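Local coordinates for glucokinase (Enterococcus faecalis, PDB 2QM1), which probably phosphorylates glucose at the expense of ATP, as a zinc-containing glucokinase of the ROK family, at residues L123-K128 / A304-E309; P135-I140 / P263-I268. All coordinates share one frame; numbering follows the deposited sequence. Where two conformers were deposited one is given.

Contact 1 of 2, residues L123-K128 / A304-E309; sequences LGERWK and AELGNE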
loop_
_atom_site.group_PDB
_atom_site.type_symbol
_atom_site.label_atom_id
_atom_site.label_comp_id
_atom_site.label_asym_id
_atom_site.label_seq_id
_atom_site.Cartn_x
_atom_site.Cartn_y
_atom_site.Cartn_z
ATOM N N LEU B 123 8.297 -13.026 0.694
ATOM C CA LEU B 123 9.724 -12.890 0.924
ATOM C C LEU B 123 10.490 -13.920 0.094
ATOM O O LEU B 123 11.611 -13.676 -0.343
ATOM C CB LEU B 123 10.070 -13.172 2.406
ATOM C CG LEU B 123 9.635 -12.189 3.491
ATOM C CD1 LEU B 123 9.903 -12.700 4.935
ATOM C CD2 LEU B 123 10.289 -10.848 3.274
ATOM N N GLY B 124 9.919 -15.123 -0.013
ATOM C CA GLY B 124 10.547 -16.219 -0.778
ATOM C C GLY B 124 10.622 -15.845 -2.259
ATOM O O GLY B 124 11.659 -16.057 -2.928
ATOM N N GLU B 125 9.520 -15.333 -2.801
ATOM C CA GLU B 125 9.556 -14.951 -4.237
ATOM C C GLU B 125 10.457 -13.732 -4.467
ATOM O O GLU B 125 11.219 -13.671 -5.413
ATOM C CB GLU B 125 8.137 -14.770 -4.824
ATOM C CG GLU B 125 7.411 -16.108 -4.923
ATOM C CD GLU B 125 7.789 -16.909 -6.178
ATOM O OE1 GLU B 125 8.509 -16.361 -7.076
ATOM O OE2 GLU B 125 7.329 -18.061 -6.271
ATOM N N ARG B 126 10.457 -12.793 -3.543
ATOM C CA ARG B 126 11.440 -11.713 -3.672
ATOM C C ARG B 126 12.912 -12.207 -3.674
ATOM O O ARG B 126 13.717 -11.756 -4.486
ATOM C CB ARG B 126 11.192 -10.660 -2.606
ATOM C CG ARG B 126 12.190 -9.541 -2.625
ATOM C CD ARG B 126 11.827 -8.554 -1.566
ATOM N NE ARG B 126 12.869 -7.567 -1.402
ATOM C CZ ARG B 126 13.568 -7.452 -0.279
ATOM N NH1 ARG B 126 13.316 -8.251 0.784
ATOM N NH2 ARG B 126 14.499 -6.536 -0.204
ATOM N N TRP B 127 13.253 -13.119 -2.764
ATOM C CA TRP B 127 14.634 -13.572 -2.549
ATOM C C TRP B 127 15.164 -14.470 -3.627
ATOM O O TRP B 127 16.321 -14.297 -4.039
ATOM C CB TRP B 127 14.752 -14.360 -1.225
ATOM C CG TRP B 127 16.180 -14.668 -0.756
ATOM C CD1 TRP B 127 17.329 -14.047 -1.133
ATOM C CD2 TRP B 127 16.552 -15.629 0.253
ATOM N NE1 TRP B 127 18.405 -14.567 -0.438
ATOM C CE2 TRP B 127 17.953 -15.541 0.419
ATOM C CE3 TRP B 127 15.827 -16.552 1.031
ATOM C CZ2 TRP B 127 18.658 -16.356 1.316
ATOM C CZ3 TRP B 127 16.528 -17.366 1.924
ATOM C CH2 TRP B 127 17.934 -17.264 2.053
ATOM N N LYS B 128 14.338 -15.431 -4.073
ATOM C CA LYS B 128 14.779 -16.484 -5.000
ATOM C C LYS B 128 13.907 -16.614 -6.236
ATOM O O LYS B 128 14.242 -17.347 -7.183
ATOM C CB LYS B 128 14.853 -17.824 -4.253
ATOM C CG LYS B 128 15.961 -17.818 -3.215
ATOM C CD LYS B 128 17.333 -17.915 -3.909
ATOM C CE LYS B 128 18.470 -17.697 -2.910
ATOM N NZ LYS B 128 19.785 -17.683 -3.627
ATOM N N ALA B 304 4.709 -16.274 -10.371
ATOM C CA ALA B 304 5.639 -16.752 -9.318
ATOM C C ALA B 304 6.576 -17.773 -9.958
ATOM O O ALA B 304 6.135 -18.531 -10.835
ATOM C CB ALA B 304 4.872 -17.432 -8.226
ATOM N N GLU B 305 7.839 -17.827 -9.519
ATOM C CA GLU B 305 8.749 -18.852 -10.071
ATOM C C GLU B 305 8.986 -20.088 -9.176
ATOM O O GLU B 305 9.391 -21.126 -9.669
ATOM C CB GLU B 305 10.068 -18.213 -10.541
ATOM C CG GLU B 305 9.873 -17.155 -11.669
ATOM C CD GLU B 305 11.036 -16.164 -11.842
ATOM O OE1 GLU B 305 12.108 -16.379 -11.238
ATOM O OE2 GLU B 305 10.878 -15.165 -12.620
ATOM N N LEU B 306 8.656 -19.997 -7.892
ATOM C CA LEU B 306 9.035 -21.029 -6.923
ATOM C C LEU B 306 8.006 -22.058 -6.583
ATOM O O LEU B 306 8.325 -22.996 -5.844
ATOM C CB LEU B 306 9.531 -20.426 -5.615
ATOM C CG LEU B 306 10.614 -19.372 -5.708
ATOM C CD1 LEU B 306 10.874 -18.742 -4.365
ATOM C CD2 LEU B 306 11.874 -19.970 -6.304
ATOM N N GLY B 307 6.784 -21.891 -7.090
ATOM C CA GLY B 307 5.685 -22.802 -6.762
ATOM C C GLY B 307 5.506 -22.848 -5.263
ATOM O O GLY B 307 5.681 -21.811 -4.568
ATOM N N ASN B 308 5.216 -24.036 -4.734
ATOM C CA ASN B 308 4.849 -24.114 -3.338
ATOM C C ASN B 308 6.042 -24.095 -2.382
ATOM O O ASN B 308 5.829 -24.130 -1.155
ATOM C CB ASN B 308 3.885 -25.263 -3.048
ATOM C CG ASN B 308 4.505 -26.656 -3.264
ATOM O OD1 ASN B 308 3.850 -27.664 -3.050
ATOM N ND2 ASN B 308 5.726 -26.707 -3.716
ATOM N N GLU B 309 7.267 -24.066 -2.932
ATOM C CA GLU B 309 8.484 -23.893 -2.096
ATOM C C GLU B 309 8.674 -22.442 -1.616
ATOM O O GLU B 309 9.449 -22.216 -0.689
ATOM C CB GLU B 309 9.770 -24.409 -2.786
ATOM C CG GLU B 309 9.900 -25.919 -2.815
ATOM C CD GLU B 309 11.276 -26.419 -3.266
ATOM O OE1 GLU B 309 11.523 -27.645 -3.178
ATOM O OE2 GLU B 309 12.100 -25.603 -3.731
HETATM O O HOH W 1 5.315 -19.286 -5.243
#
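The C-terminal end of helix 117-128 lies against the loop that leaves strand 300-303, the two backbones coming closest at E125 and A304, whose CA atoms are 6.7 Å apart. E125 carries the contact. Its CG lies anti to the carbonyl carbon, and the chain bends at chi2 (-82°), which turns the carboxylate toward the loop. Each oxygen uses its syn lone pair for one of two successive amides: OE1 of E125 takes the N-H of E305 at 2.9 Å, and OE2 of E125 takes that of L306, also at 2.9 Å. A glutamate suits this place because the two-pronged carboxylate matches two neighbouring N-H groups, and the double grip fixes its rotation. OE1 also accepts a bond from the backbone of A130, while a water donates to OE2 of E125 and to O of G307, 2.6 Å from each. The buried group is thus well satisfied, and so many N-H donors would be expected to favour its charged form. The methyls of L306 meet helix carbonyls: its CD1 is tight against O of G124 at 3.1 Å, and its CD2 sits 3.6 Å from O of K128. CD1 of L306 also makes an apolar contact with CB of K128 at 4.1 Å. G307 takes a positive phi (56°) that glycine accommodates readily as the loop turns toward helix 310-318, whose A310 also touches E125. Here a buried carboxylate receives consecutive backbone N-H groups of a strand-to-helix loop, within the ROK kinase fold of the actin-like ATPase superfamily.

Contact 2 of 2, residues P135-I140 / P263-I268; sequences PDVIFI and PDSVVI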
loop_
_atom_site.group_PDB
_atom_site.type_symbol
_atom_site.label_atom_id
_atom_site.label_comp_id
_atom_site.label_asym_id
_atom_site.label_seq_id
_atom_site.Cartn_x
_atom_site.Cartn_y
_atom_site.Cartn_z
ATOM N N PRO B 135 13.390 -3.759 -3.891
ATOM C CA PRO B 135 12.817 -3.176 -2.660
ATOM C C PRO B 135 11.315 -3.041 -2.651
ATOM O O PRO B 135 10.762 -2.782 -1.610
ATOM C CB PRO B 135 13.401 -1.759 -2.612
ATOM C CG PRO B 135 14.590 -1.770 -3.600
ATOM C CD PRO B 135 14.326 -2.855 -4.581
ATOM N N ASP B 136 10.673 -3.120 -3.823
ATOM C CA ASP B 136 9.246 -2.936 -3.906
ATOM C C ASP B 136 8.632 -4.054 -4.737
ATOM O O ASP B 136 8.714 -4.041 -5.966
ATOM C CB ASP B 136 8.899 -1.520 -4.440
ATOM C CG ASP B 136 9.536 -0.414 -3.589
ATOM O OD1 ASP B 136 8.965 -0.026 -2.545
ATOM O OD2 ASP B 136 10.641 0.042 -3.939
ATOM N N VAL B 137 8.024 -5.017 -4.042
ATOM C CA VAL B 137 7.407 -6.214 -4.685
ATOM C C VAL B 137 6.096 -6.555 -3.979
ATOM O O VAL B 137 6.050 -6.631 -2.738
ATOM C CB VAL B 137 8.314 -7.481 -4.644
ATOM C CG1 VAL B 137 7.647 -8.666 -5.383
ATOM C CG2 VAL B 137 9.650 -7.217 -5.282
ATOM N N ILE B 138 5.046 -6.761 -4.760
ATOM C CA ILE B 138 3.782 -7.280 -4.205
ATOM C C ILE B 138 3.547 -8.725 -4.647
ATOM O O ILE B 138 3.643 -9.053 -5.844
ATOM C CB ILE B 138 2.611 -6.382 -4.560
ATOM C CG1 ILE B 138 2.870 -4.975 -3.975
ATOM C CG2 ILE B 138 1.325 -6.926 -4.028
ATOM C CD1 ILE B 138 1.900 -3.846 -4.495
ATOM N N PHE B 139 3.339 -9.598 -3.664
ATOM C CA PHE B 139 2.953 -10.993 -3.913
ATOM C C PHE B 139 1.452 -11.174 -3.674
ATOM O O PHE B 139 0.928 -10.785 -2.624
ATOM C CB PHE B 139 3.761 -11.971 -3.037
ATOM C CG PHE B 139 3.463 -13.422 -3.309
ATOM C CD1 PHE B 139 3.708 -13.978 -4.569
ATOM C CD2 PHE B 139 2.956 -14.235 -2.315
ATOM C CE1 PHE B 139 3.430 -15.293 -4.843
ATOM C CE2 PHE B 139 2.675 -15.594 -2.580
ATOM C CZ PHE B 139 2.908 -16.110 -3.859
ATOM N N ILE B 140 0.775 -11.750 -4.672
ATOM C CA ILE B 140 -0.609 -12.192 -4.548
ATOM C C ILE B 140 -0.753 -13.711 -4.849
ATOM O O ILE B 140 -0.377 -14.190 -5.931
ATOM C CB ILE B 140 -1.568 -11.354 -5.438
ATOM C CG1 ILE B 140 -2.931 -12.009 -5.529
ATOM C CG2 ILE B 140 -1.048 -11.244 -6.856
ATOM C CD1 ILE B 140 -3.650 -12.097 -4.250
ATOM N N PRO B 263 4.992 -0.843 -7.253
ATOM C CA PRO B 263 6.094 -1.787 -6.961
ATOM C C PRO B 263 6.850 -2.130 -8.225
ATOM O O PRO B 263 6.380 -1.875 -9.308
ATOM C CB PRO B 263 5.344 -3.032 -6.441
ATOM C CG PRO B 263 4.073 -3.004 -7.272
ATOM C CD PRO B 263 3.685 -1.523 -7.300
ATOM N N ASP B 264 8.039 -2.691 -8.123
ATOM C CA ASP B 264 8.749 -3.047 -9.369
ATOM C C ASP B 264 7.930 -4.132 -10.078
ATOM O O ASP B 264 7.788 -4.152 -11.310
ATOM C CB ASP B 264 10.159 -3.518 -9.097
ATOM C CG ASP B 264 10.851 -4.041 -10.355
ATOM O OD1 ASP B 264 11.279 -5.216 -10.340
ATOM O OD2 ASP B 264 10.945 -3.290 -11.351
ATOM N N SER B 265 7.350 -5.009 -9.270
ATOM C CA SER B 265 6.458 -6.027 -9.806
ATOM C C SER B 265 5.347 -6.460 -8.823
ATOM O O SER B 265 5.491 -6.341 -7.605
ATOM C CB SER B 265 7.275 -7.255 -10.254
ATOM O OG SER B 265 7.785 -7.975 -9.150
ATOM N N VAL B 266 4.249 -6.901 -9.414
ATOM C CA VAL B 266 3.199 -7.718 -8.767
ATOM C C VAL B 266 3.392 -9.161 -9.236
ATOM O O VAL B 266 3.324 -9.458 -10.435
ATOM C CB VAL B 266 1.801 -7.160 -9.131
ATOM C CG1 VAL B 266 0.618 -8.035 -8.598
ATOM C CG2 VAL B 266 1.696 -5.681 -8.624
ATOM N N VAL B 267 3.693 -10.046 -8.294
ATOM C CA VAL B 267 3.921 -11.473 -8.600
ATOM C C VAL B 267 2.672 -12.292 -8.261
ATOM O O VAL B 267 2.209 -12.257 -7.126
ATOM C CB VAL B 267 5.154 -12.019 -7.827
ATOM C CG1 VAL B 267 5.411 -13.508 -8.159
ATOM C CG2 VAL B 267 6.390 -11.146 -8.130
ATOM N N ILE B 268 2.127 -13.008 -9.250
ATOM C CA ILE B 268 0.978 -13.879 -9.032
ATOM C C ILE B 268 1.376 -15.350 -8.795
ATOM O O ILE B 268 2.000 -15.988 -9.635
ATOM C CB ILE B 268 -0.033 -13.813 -10.200
ATOM C CG1 ILE B 268 -0.451 -12.368 -10.553
ATOM C CG2 ILE B 268 -1.278 -14.668 -9.891
ATOM C CD1 ILE B 268 -0.762 -12.231 -12.069
#
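D136 makes the first link: its carbonyl oxygen receives the N-H of D264 at 2.6 Å, from above the carbonyl plane. The carboxylate of D136 turns elsewhere, OD1 accepting the amide of A153. V137 begins the strand, its CG1 resting 3.9 Å from CG2 of V267. At I138 the pairing becomes regular: its N-H reaches O of S265, and its carbonyl oxygen takes the N-H of V267 at 2.6 Å, nearly along the C=O axis. On the face shared with V266, the side chains of I138 and P263 cross obliquely, CD1 of I138 3.6 Å from CG of P263, and I138 also touches L257 and L261 of helix 237-261. Strands 137-142 and 265-269 run parallel, the short segments 20° apart, as adjacent strands, 137-142 in the middle of a mixed five-stranded sheet of the actin-like ATPase fold. F139, CG anti to the backbone N (chi1 -177°), is on the other face with V267; its ring packs against A121, A122 and E125 of helix 117-128. I140 donates its N-H to O of V267 in an almost straight bond (175°). Its beta-branch suits an extended strand, and CG2 lies 3.9 Å from CG1 of I268, the two isoleucines side by side.

Contact 1 and contact 2, their centres 11 Å apart, meet where helix 117-128 packs on the sheet. Segment 123-128 leads by a short loop into 135-140. The strand of 263-268 is tied to the loop of 304-309 by a probable hydrogen bond from A304 N to I268 O at 2.8 Å. Beside it, V267 CG1 packs on A304 CA at 3.5 Å, and F139 CE1 lies 4.1 Å from E125 CG, so the ring spans both contacts. The bound magnesium, held at N116, N119 and G148, is about 8 Å from the F139 side chain and about 12 Å from that of E125; neither residue is among its ligands. The I140 side chain comes within about 5 Å of G148, tying contact 2 to the magnesium site.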